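Local coordinates for protein fuculose-1-phosphate aldolase (Glaciozyma antarctica, PDB 4XXF) that is a zinc-binding protein of the class II aldolase and adducin family, with a mixed beta sheet in each chain of a four-chain assembly, at residues A[61-75]-A[85-97]. Sequence-based numbering, arbitrary orientation.
Sequences PFGLAFRLMTVSDLI and GGGKEGRRIVNLA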
loop_
_atom_site.group_PDB
_atom_site.type_symbol
_atom_site.label_atom_id
_atom_site.label_comp_id
_atom_site.label_asym_id
_atom_site.label_seq_id
_atom_site.Cartn_x
_atom_site.Cartn_y
_atom_site.Cartn_z
ATOM N N PRO A 61 9.668 -22.067 12.838
ATOM C CA PRO A 61 10.836 -21.950 13.715
ATOM C C PRO A 61 11.155 -20.487 14.007
ATOM O O PRO A 61 10.990 -19.631 13.136
ATOM C CB PRO A 61 11.948 -22.618 12.909
ATOM C CG PRO A 61 11.559 -22.351 11.478
ATOM C CD PRO A 61 10.047 -22.444 11.460
ATOM N N PHE A 62 11.598 -20.208 15.219
ATOM C CA PHE A 62 11.791 -18.841 15.688
ATOM C C PHE A 62 12.803 -18.077 14.841
ATOM O O PHE A 62 13.925 -18.526 14.646
ATOM C CB PHE A 62 12.239 -18.892 17.157
ATOM C CG PHE A 62 12.018 -17.616 17.946
ATOM C CD1 PHE A 62 11.142 -16.621 17.529
ATOM C CD2 PHE A 62 12.693 -17.441 19.146
ATOM C CE1 PHE A 62 10.960 -15.475 18.297
ATOM C CE2 PHE A 62 12.512 -16.306 19.909
ATOM C CZ PHE A 62 11.648 -15.318 19.479
ATOM N N GLY A 63 12.396 -16.915 14.340
ATOM C CA GLY A 63 13.315 -16.026 13.646
ATOM C C GLY A 63 13.363 -16.139 12.131
ATOM O O GLY A 63 13.990 -15.310 11.479
ATOM N N LEU A 64 12.748 -17.170 11.562
ATOM C CA LEU A 64 12.740 -17.311 10.107
ATOM C C LEU A 64 11.621 -16.464 9.488
ATOM O O LEU A 64 10.464 -16.527 9.910
ATOM C CB LEU A 64 12.568 -18.779 9.705
ATOM C CG LEU A 64 12.543 -19.048 8.199
ATOM C CD1 LEU A 64 13.843 -18.649 7.535
ATOM C CD2 LEU A 64 12.269 -20.510 7.964
ATOM N N ALA A 65 11.961 -15.666 8.483
ATOM C CA ALA A 65 10.985 -14.826 7.810
ATOM C C ALA A 65 9.832 -15.657 7.274
ATOM O O ALA A 65 10.039 -16.676 6.601
ATOM C CB ALA A 65 11.632 -14.077 6.670
ATOM N N PHE A 66 8.605 -15.204 7.526
ATOM C CA PHE A 66 7.429 -15.883 6.979
ATOM C C PHE A 66 7.516 -15.981 5.447
ATOM O O PHE A 66 7.107 -16.989 4.859
ATOM C CB PHE A 66 6.139 -15.159 7.367
ATOM C CG PHE A 66 5.703 -15.353 8.802
ATOM C CD1 PHE A 66 6.540 -15.891 9.770
ATOM C CD2 PHE A 66 4.421 -14.980 9.166
ATOM C CE1 PHE A 66 6.095 -16.046 11.082
ATOM C CE2 PHE A 66 3.966 -15.129 10.471
ATOM C CZ PHE A 66 4.807 -15.661 11.431
ATOM N N ARG A 67 8.051 -14.939 4.807
ATOM C CA ARG A 67 8.195 -14.867 3.356
ATOM C C ARG A 67 9.063 -15.986 2.782
ATOM O O ARG A 67 8.951 -16.305 1.602
ATOM C CB ARG A 67 8.781 -13.486 2.995
ATOM C CG ARG A 67 9.224 -13.289 1.545
ATOM C CD ARG A 67 8.039 -13.392 0.593
ATOM N NE ARG A 67 8.412 -13.125 -0.793
ATOM C CZ ARG A 67 8.974 -14.019 -1.598
ATOM N NH1 ARG A 67 9.260 -15.234 -1.160
ATOM N NH2 ARG A 67 9.260 -13.688 -2.852
ATOM N N LEU A 68 9.928 -16.568 3.608
ATOM C CA LEU A 68 10.849 -17.605 3.151
ATOM C C LEU A 68 10.519 -18.988 3.705
ATOM O O LEU A 68 11.290 -19.924 3.503
ATOM C CB LEU A 68 12.285 -17.234 3.534
ATOM C CG LEU A 68 12.719 -15.853 3.028
ATOM C CD1 LEU A 68 14.087 -15.485 3.600
ATOM C CD2 LEU A 68 12.751 -15.782 1.495
ATOM N N MET A 69 9.377 -19.132 4.377
ATOM C CA MET A 69 9.011 -20.404 5.002
ATOM C C MET A 69 8.934 -21.520 3.970
ATOM O O MET A 69 8.378 -21.332 2.892
ATOM C CB MET A 69 7.664 -20.264 5.715
ATOM C CG MET A 69 7.346 -21.385 6.709
ATOM S SD MET A 69 8.510 -21.441 8.111
ATOM C CE MET A 69 8.648 -19.705 8.564
ATOM N N THR A 70 9.496 -22.682 4.302
ATOM C CA THR A 70 9.349 -23.882 3.475
ATOM C C THR A 70 8.958 -25.047 4.365
ATOM O O THR A 70 9.112 -24.984 5.585
ATOM C CB THR A 70 10.637 -24.264 2.701
ATOM O OG1 THR A 70 11.608 -24.786 3.612
ATOM C CG2 THR A 70 11.216 -23.063 1.957
ATOM N N VAL A 71 8.455 -26.105 3.742
ATOM C CA VAL A 71 8.049 -27.295 4.479
ATOM C C VAL A 71 9.196 -27.857 5.336
ATOM O O VAL A 71 8.980 -28.250 6.487
ATOM C CB VAL A 71 7.501 -28.373 3.508
ATOM C CG1 VAL A 71 7.393 -29.738 4.189
ATOM C CG2 VAL A 71 6.157 -27.927 2.956
ATOM N N SER A 72 10.419 -27.822 4.806
ATOM C CA SER A 72 11.593 -28.344 5.510
ATOM C C SER A 72 11.963 -27.552 6.760
ATOM O O SER A 72 12.695 -28.046 7.619
ATOM C CB SER A 72 12.795 -28.377 4.563
ATOM O OG SER A 72 12.617 -29.374 3.572
ATOM N N ASP A 73 11.466 -26.321 6.867
ATOM C CA ASP A 73 11.777 -25.486 8.022
ATOM C C ASP A 73 10.917 -25.770 9.243
ATOM O O ASP A 73 11.319 -25.467 10.371
ATOM C CB ASP A 73 11.603 -24.011 7.663
ATOM C CG ASP A 73 12.588 -23.545 6.622
ATOM O OD1 ASP A 73 13.809 -23.665 6.862
ATOM O OD2 ASP A 73 12.139 -23.054 5.563
ATOM N N LEU A 74 9.716 -26.309 9.030
ATOM C CA LEU A 74 8.788 -26.508 10.140
ATOM C C LEU A 74 9.356 -27.447 11.187
ATOM O O LEU A 74 9.981 -28.461 10.854
ATOM C CB LEU A 74 7.463 -27.082 9.659
ATOM C CG LEU A 74 6.654 -26.236 8.689
ATOM C CD1 LEU A 74 5.326 -26.944 8.464
ATOM C CD2 LEU A 74 6.446 -24.806 9.228
ATOM N N ILE A 75 9.088 -27.141 12.451
ATOM C CA ILE A 75 9.545 -27.982 13.549
ATOM C C ILE A 75 8.369 -28.607 14.275
ATOM O O ILE A 75 7.255 -28.077 14.255
ATOM C CB ILE A 75 10.408 -27.192 14.558
ATOM C CG1 ILE A 75 9.722 -25.888 14.976
ATOM C CG2 ILE A 75 11.798 -26.917 13.974
ATOM C CD1 ILE A 75 10.357 -25.213 16.181
ATOM N N GLY A 85 11.348 -32.686 16.713
ATOM C CA GLY A 85 11.566 -33.123 15.349
ATOM C C GLY A 85 11.543 -32.006 14.330
ATOM O O GLY A 85 11.200 -30.871 14.651
ATOM N N GLY A 86 11.917 -32.335 13.098
ATOM C CA GLY A 86 11.833 -31.399 11.992
ATOM C C GLY A 86 12.894 -30.321 11.977
ATOM O O GLY A 86 13.888 -30.375 12.707
ATOM N N GLY A 87 12.685 -29.337 11.114
ATOM C CA GLY A 87 13.563 -28.187 11.044
ATOM C C GLY A 87 14.906 -28.407 10.378
ATOM O O GLY A 87 15.244 -29.506 9.940
ATOM N N LYS A 88 15.670 -27.324 10.327
ATOM C CA LYS A 88 17.020 -27.335 9.801
ATOM C C LYS A 88 18.019 -27.075 10.916
ATOM O O LYS A 88 17.721 -26.360 11.876
ATOM C CB LYS A 88 17.174 -26.287 8.701
ATOM C CG LYS A 88 16.345 -26.576 7.454
ATOM C CD LYS A 88 16.535 -25.484 6.425
ATOM C CE LYS A 88 15.629 -25.681 5.230
ATOM N NZ LYS A 88 15.666 -24.489 4.335
ATOM N N GLU A 89 19.194 -27.679 10.776
ATOM C CA GLU A 89 20.347 -27.422 11.634
ATOM C C GLU A 89 20.533 -25.926 11.844
ATOM O O GLU A 89 20.621 -25.169 10.877
ATOM C CB GLU A 89 21.607 -28.016 10.997
ATOM C CG GLU A 89 22.865 -28.078 11.877
ATOM C CD GLU A 89 22.658 -28.798 13.202
ATOM O OE1 GLU A 89 21.740 -29.646 13.294
ATOM O OE2 GLU A 89 23.430 -28.529 14.149
ATOM N N GLY A 90 20.583 -25.495 13.100
ATOM C CA GLY A 90 20.816 -24.091 13.394
ATOM C C GLY A 90 19.556 -23.315 13.743
ATOM O O GLY A 90 19.642 -22.220 14.298
ATOM N N ARG A 91 18.381 -23.858 13.434
ATOM C CA ARG A 91 17.138 -23.180 13.805
ATOM C C ARG A 91 16.058 -24.178 14.200
ATOM O O ARG A 91 14.913 -24.099 13.768
ATOM C CB ARG A 91 16.638 -22.270 12.671
ATOM C CG ARG A 91 15.732 -21.140 13.167
ATOM C CD ARG A 91 15.052 -20.362 12.044
ATOM N NE ARG A 91 16.001 -19.592 11.241
ATOM C CZ ARG A 91 16.491 -18.405 11.596
ATOM N NH1 ARG A 91 16.111 -17.844 12.734
ATOM N NH2 ARG A 91 17.357 -17.781 10.810
ATOM N N ARG A 92 16.440 -25.134 15.032
ATOM C CA ARG A 92 15.468 -26.026 15.646
ATOM C C ARG A 92 15.083 -25.433 16.989
ATOM O O ARG A 92 15.370 -25.985 18.053
ATOM C CB ARG A 92 16.040 -27.437 15.763
ATOM C CG ARG A 92 16.120 -28.092 14.396
ATOM C CD ARG A 92 16.924 -29.369 14.362
ATOM N NE ARG A 92 16.842 -29.930 13.018
ATOM C CZ ARG A 92 17.813 -30.597 12.411
ATOM N NH1 ARG A 92 18.967 -30.812 13.030
ATOM N NH2 ARG A 92 17.624 -31.055 11.180
ATOM N N ILE A 93 14.423 -24.280 16.898
ATOM C CA ILE A 93 14.069 -23.485 18.065
ATOM C C ILE A 93 12.665 -22.927 17.932
ATOM O O ILE A 93 12.227 -22.550 16.847
ATOM C CB ILE A 93 15.057 -22.313 18.290
ATOM C CG1 ILE A 93 15.212 -21.480 17.013
ATOM C CG2 ILE A 93 16.402 -22.829 18.761
ATOM C CD1 ILE A 93 15.954 -20.172 17.235
ATOM N N VAL A 94 11.953 -22.892 19.050
ATOM C CA VAL A 94 10.602 -22.360 19.093
ATOM C C VAL A 94 10.579 -21.135 20.003
ATOM O O VAL A 94 11.319 -21.065 20.984
ATOM C CB VAL A 94 9.579 -23.430 19.583
ATOM C CG1 VAL A 94 9.787 -23.767 21.065
ATOM C CG2 VAL A 94 8.148 -22.981 19.326
ATOM N N ASN A 95 9.764 -20.147 19.651
ATOM C CA ASN A 95 9.461 -19.057 20.567
ATOM C C ASN A 95 8.551 -19.622 21.667
ATOM O O ASN A 95 7.371 -19.867 21.429
ATOM C CB ASN A 95 8.816 -17.903 19.792
ATOM C CG ASN A 95 8.144 -16.865 20.684
ATOM O OD1 ASN A 95 8.348 -16.818 21.896
ATOM N ND2 ASN A 95 7.338 -16.012 20.065
ATOM N N LEU A 96 9.100 -19.850 22.859
ATOM C CA LEU A 96 8.389 -20.645 23.866
ATOM C C LEU A 96 7.147 -19.950 24.412
ATOM O O LEU A 96 6.072 -20.545 24.445
ATOM C CB LEU A 96 9.317 -21.021 25.031
ATOM C CG LEU A 96 8.697 -21.971 26.068
ATOM C CD1 LEU A 96 8.341 -23.316 25.439
ATOM C CD2 LEU A 96 9.610 -22.171 27.273
ATOM N N ALA A 97 7.293 -18.702 24.843
ATOM C CA ALA A 97 6.181 -17.984 25.457
ATOM C C ALA A 97 4.998 -17.936 24.503
ATOM O O ALA A 97 3.862 -18.230 24.882
ATOM C CB ALA A 97 6.605 -16.578 25.857
HETATM O O HOH W 1 13.975 -25.474 2.277
HETATM O O HOH W 2 13.996 -30.532 7.583
HETATM O O HOH W 3 14.074 -24.988 11.232
#
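Phe-62 and Arg-91 show how a turn's backbone can be satisfied by a neighbouring loop: both polar backbone atoms of Phe-62 find partners there. Phe-62 N gives its hydrogen to Ile-93 O in a nearly straight bond (2.9 Å), while Phe-62 O accepts from Arg-91 NH1 at 3.0 Å, on a lone pair and close to the guanidinium plane. A bend at chi3 (-67°) brings the guanidinium against the type II turn 61-64, one face toward Leu-64 CA. With CG anti to N (chi1 -159°), the Phe-62 ring turns one face to Asn-95, whose CB sits over its centre in a CH-pi contact, the amide stacked with the planes 22° apart; Phe-239 of a second subunit meets the same ring edge-to-face. The Asn-95 side chain, at the N-cap of helix 96-108, lies about 7 Å from a zinc ion.

At the other end, Asp-73 OD2 accepts from Thr-70 N on its anti lone pair and from Thr-70 OG1 from above the carboxylate plane. Asp-73 OD1 forms a salt bridge with Lys-88 NZ (3.2 Å). One water joins Lys-88 NZ to Thr-70 OG1; another links Lys-88 N with the carbonyls of Asp-73 and Arg-91. Between these ends, Gly-87 N makes a weak bond to Leu-74 O, and Ile-75 CD1 packs on Val-94 CB at 3.9 Å. Protein and water thus share these polar groups, joining both loops by directional bonds.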